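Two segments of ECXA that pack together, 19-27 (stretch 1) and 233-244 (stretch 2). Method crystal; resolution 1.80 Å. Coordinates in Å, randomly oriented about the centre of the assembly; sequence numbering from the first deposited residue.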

# COMPACT_ATOMS: atom_id res chain seq x y z
N ASN A 19 -8.49 -6.28 26.42
CA ASN A 19 -7.33 -7.08 26.03
C ASN A 19 -7.06 -7.05 24.52
O ASN A 19 -6.64 -8.05 23.95
CB ASN A 19 -7.49 -8.52 26.48
CG ASN A 19 -7.41 -8.67 27.98
OD1 ASN A 19 -6.33 -8.54 28.57
ND2 ASN A 19 -8.54 -8.97 28.61
N GLY A 20 -7.30 -5.90 23.90
CA GLY A 20 -6.91 -5.67 22.52
C GLY A 20 -7.65 -6.48 21.46
O GLY A 20 -7.21 -6.55 20.31
N GLN A 21 -8.76 -7.09 21.84
CA GLN A 21 -9.56 -7.85 20.89
C GLN A 21 -10.76 -7.04 20.44
O GLN A 21 -11.51 -6.51 21.27
CB GLN A 21 -10.00 -9.18 21.50
CG GLN A 21 -8.87 -9.94 22.18
CD GLN A 21 -7.81 -10.40 21.18
OE1 GLN A 21 -8.11 -11.13 20.24
NE2 GLN A 21 -6.58 -9.95 21.38
N LEU A 22 -10.93 -6.93 19.13
CA LEU A 22 -12.02 -6.16 18.56
C LEU A 22 -13.36 -6.81 18.86
O LEU A 22 -13.51 -8.02 18.74
CB LEU A 22 -11.84 -6.02 17.04
CG LEU A 22 -10.61 -5.21 16.64
CD1 LEU A 22 -10.18 -5.55 15.23
CD2 LEU A 22 -10.92 -3.73 16.78
N TYR A 23 -14.34 -6.00 19.26
CA TYR A 23 -15.68 -6.53 19.47
C TYR A 23 -16.22 -7.08 18.16
O TYR A 23 -16.00 -6.53 17.08
CB TYR A 23 -16.60 -5.46 20.07
CG TYR A 23 -16.35 -5.25 21.55
CD1 TYR A 23 -16.87 -6.14 22.49
CD2 TYR A 23 -15.59 -4.18 22.01
CE1 TYR A 23 -16.64 -5.97 23.84
CE2 TYR A 23 -15.35 -4.00 23.37
CZ TYR A 23 -15.89 -4.90 24.28
OH TYR A 23 -15.66 -4.74 25.63
N ASN A 24 -16.90 -8.22 18.27
CA ASN A 24 -17.47 -8.92 17.14
C ASN A 24 -18.95 -8.59 17.06
O ASN A 24 -19.74 -9.12 17.85
CB ASN A 24 -17.24 -10.42 17.29
CG ASN A 24 -17.61 -11.21 16.05
OD1 ASN A 24 -18.60 -10.93 15.39
ND2 ASN A 24 -16.80 -12.22 15.75
N ILE A 25 -19.35 -7.73 16.12
CA ILE A 25 -20.74 -7.28 16.08
C ILE A 25 -21.67 -8.38 15.55
O ILE A 25 -22.89 -8.30 15.73
CB ILE A 25 -20.91 -5.99 15.24
CG1 ILE A 25 -20.57 -6.23 13.77
CG2 ILE A 25 -20.10 -4.84 15.83
CD1 ILE A 25 -21.00 -5.10 12.86
N THR A 26 -21.10 -9.41 14.94
CA THR A 26 -21.88 -10.57 14.55
C THR A 26 -22.24 -11.37 15.80
O THR A 26 -23.38 -11.81 15.96
CB THR A 26 -21.14 -11.48 13.54
OG1 THR A 26 -20.88 -10.76 12.33
CG2 THR A 26 -21.97 -12.72 13.21
N SER A 27 -21.27 -11.55 16.68
CA SER A 27 -21.50 -12.24 17.95
C SER A 27 -22.41 -11.43 18.86
O SER A 27 -23.25 -11.99 19.57
CB SER A 27 -20.17 -12.51 18.67
OG SER A 27 -19.27 -13.22 17.84
N GLY A 233 -13.94 -1.12 7.59
CA GLY A 233 -13.85 -1.11 9.04
C GLY A 233 -14.93 -1.99 9.65
O GLY A 233 -14.66 -2.78 10.55
N VAL A 234 -16.16 -1.85 9.15
CA VAL A 234 -17.27 -2.66 9.66
C VAL A 234 -17.10 -4.14 9.30
O VAL A 234 -17.44 -5.02 10.09
CB VAL A 234 -18.63 -2.12 9.16
CG1 VAL A 234 -19.78 -3.03 9.61
CG2 VAL A 234 -18.85 -0.71 9.69
N ARG A 235 -16.56 -4.42 8.11
CA ARG A 235 -16.22 -5.81 7.75
C ARG A 235 -15.29 -6.45 8.77
O ARG A 235 -15.42 -7.63 9.09
CB ARG A 235 -15.56 -5.88 6.37
CG ARG A 235 -16.51 -5.75 5.23
CD ARG A 235 -15.90 -6.22 3.91
NE ARG A 235 -16.91 -6.15 2.87
CZ ARG A 235 -17.87 -7.06 2.72
NH1 ARG A 235 -17.92 -8.11 3.54
NH2 ARG A 235 -18.77 -6.93 1.75
N VAL A 236 -14.33 -5.67 9.27
CA VAL A 236 -13.47 -6.13 10.35
C VAL A 236 -14.27 -6.38 11.62
O VAL A 236 -14.12 -7.42 12.27
CB VAL A 236 -12.34 -5.13 10.63
CG1 VAL A 236 -11.59 -5.51 11.89
CG2 VAL A 236 -11.39 -5.07 9.42
N MET A 237 -15.15 -5.43 11.97
CA MET A 237 -15.96 -5.53 13.19
C MET A 237 -16.95 -6.68 13.10
O MET A 237 -17.41 -7.18 14.13
CB MET A 237 -16.71 -4.23 13.46
CG MET A 237 -15.82 -2.99 13.67
SD MET A 237 -14.44 -3.25 14.81
CE MET A 237 -15.30 -3.49 16.36
N ARG A 238 -17.30 -7.09 11.89
CA ARG A 238 -18.21 -8.23 11.71
C ARG A 238 -17.52 -9.55 12.00
O ARG A 238 -18.18 -10.53 12.31
CB ARG A 238 -18.79 -8.27 10.29
CG ARG A 238 -19.83 -7.22 10.01
CD ARG A 238 -20.30 -7.31 8.57
NE ARG A 238 -20.88 -8.61 8.26
CZ ARG A 238 -20.70 -9.25 7.10
NH1 ARG A 238 -19.96 -8.70 6.15
NH2 ARG A 238 -21.27 -10.43 6.90
N ARG A 239 -16.19 -9.60 11.90
CA ARG A 239 -15.50 -10.86 12.15
C ARG A 239 -14.68 -10.80 13.44
O ARG A 239 -14.28 -11.83 13.97
CB ARG A 239 -14.61 -11.25 10.97
CG ARG A 239 -13.41 -10.36 10.75
CD ARG A 239 -12.50 -10.98 9.69
NE ARG A 239 -11.31 -10.17 9.45
CZ ARG A 239 -11.24 -9.19 8.55
NH1 ARG A 239 -12.29 -8.91 7.79
NH2 ARG A 239 -10.11 -8.51 8.41
N GLY A 240 -14.45 -9.58 13.93
CA GLY A 240 -13.72 -9.39 15.17
C GLY A 240 -12.33 -9.99 15.13
O GLY A 240 -11.67 -10.00 14.09
N GLY A 241 -11.87 -10.50 16.27
CA GLY A 241 -10.54 -11.06 16.37
C GLY A 241 -9.55 -10.07 16.96
O GLY A 241 -9.94 -9.03 17.50
N SER A 242 -8.26 -10.39 16.86
CA SER A 242 -7.21 -9.56 17.45
C SER A 242 -7.06 -8.23 16.75
O SER A 242 -7.14 -8.15 15.52
CB SER A 242 -5.87 -10.30 17.43
OG SER A 242 -4.83 -9.47 17.92
N GLY A 243 -6.83 -7.18 17.53
CA GLY A 243 -6.60 -5.85 16.98
C GLY A 243 -5.23 -5.73 16.33
O GLY A 243 -4.98 -4.80 15.56
N ASN A 244 -4.35 -6.68 16.62
CA ASN A 244 -3.00 -6.68 16.06
C ASN A 244 -2.85 -7.60 14.85
O ASN A 244 -1.76 -7.69 14.27
CB ASN A 244 -1.98 -7.07 17.14
CG ASN A 244 -1.02 -5.94 17.46
OD1 ASN A 244 -1.29 -4.77 17.20
ND2 ASN A 244 0.12 -6.29 18.06
O HOH W 1 -3.59 -10.17 20.69
O HOH W 2 -17.67 -13.57 13.03

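Four direct hydrogen bonds join the two stretches. Thr-26 OG1 donates to Arg-238 O at 2.7 Å. Ile-25 N donates to Met-237 O at 2.8 Å and is nearly straight, at 167°. Both acceptors are carbonyls near the end of the helix in stretch 2, and both donors lie in the first turn of the helix that begins at Ile-25. Asn-24 caps that helix: its OD1 accepts from Ser-27 N at 3.0 Å, with a weak bond from Thr-26 N to the same OD1, also 3.0 Å.

Farther along, the chains run antiparallel. Leu-22 N donates to Gly-241 O at 2.8 Å, and Gly-243 N to Gly-20 O at 2.9 Å. Gly-240, with positive phi, turns the chain out of its helix. A CB there would clash with Asn-24 CB, so the lack of a side chain permits the close approach.

Two waters add bridges. One links Gln-21 NE2 and Ser-242 OG; the other accepts from Asn-24 ND2 and donates to Arg-238 O.

Apolar side chains fill the space between. Leu-22 CD1 lies 3.6 Å from Val-236 CG1, and its CD2 4.1 Å from Met-237 SD. Ile-25 CD1 meets Val-234 CG1 at 4.0 Å. Ile-25 CG2 is 4.2 Å from Met-237 CB.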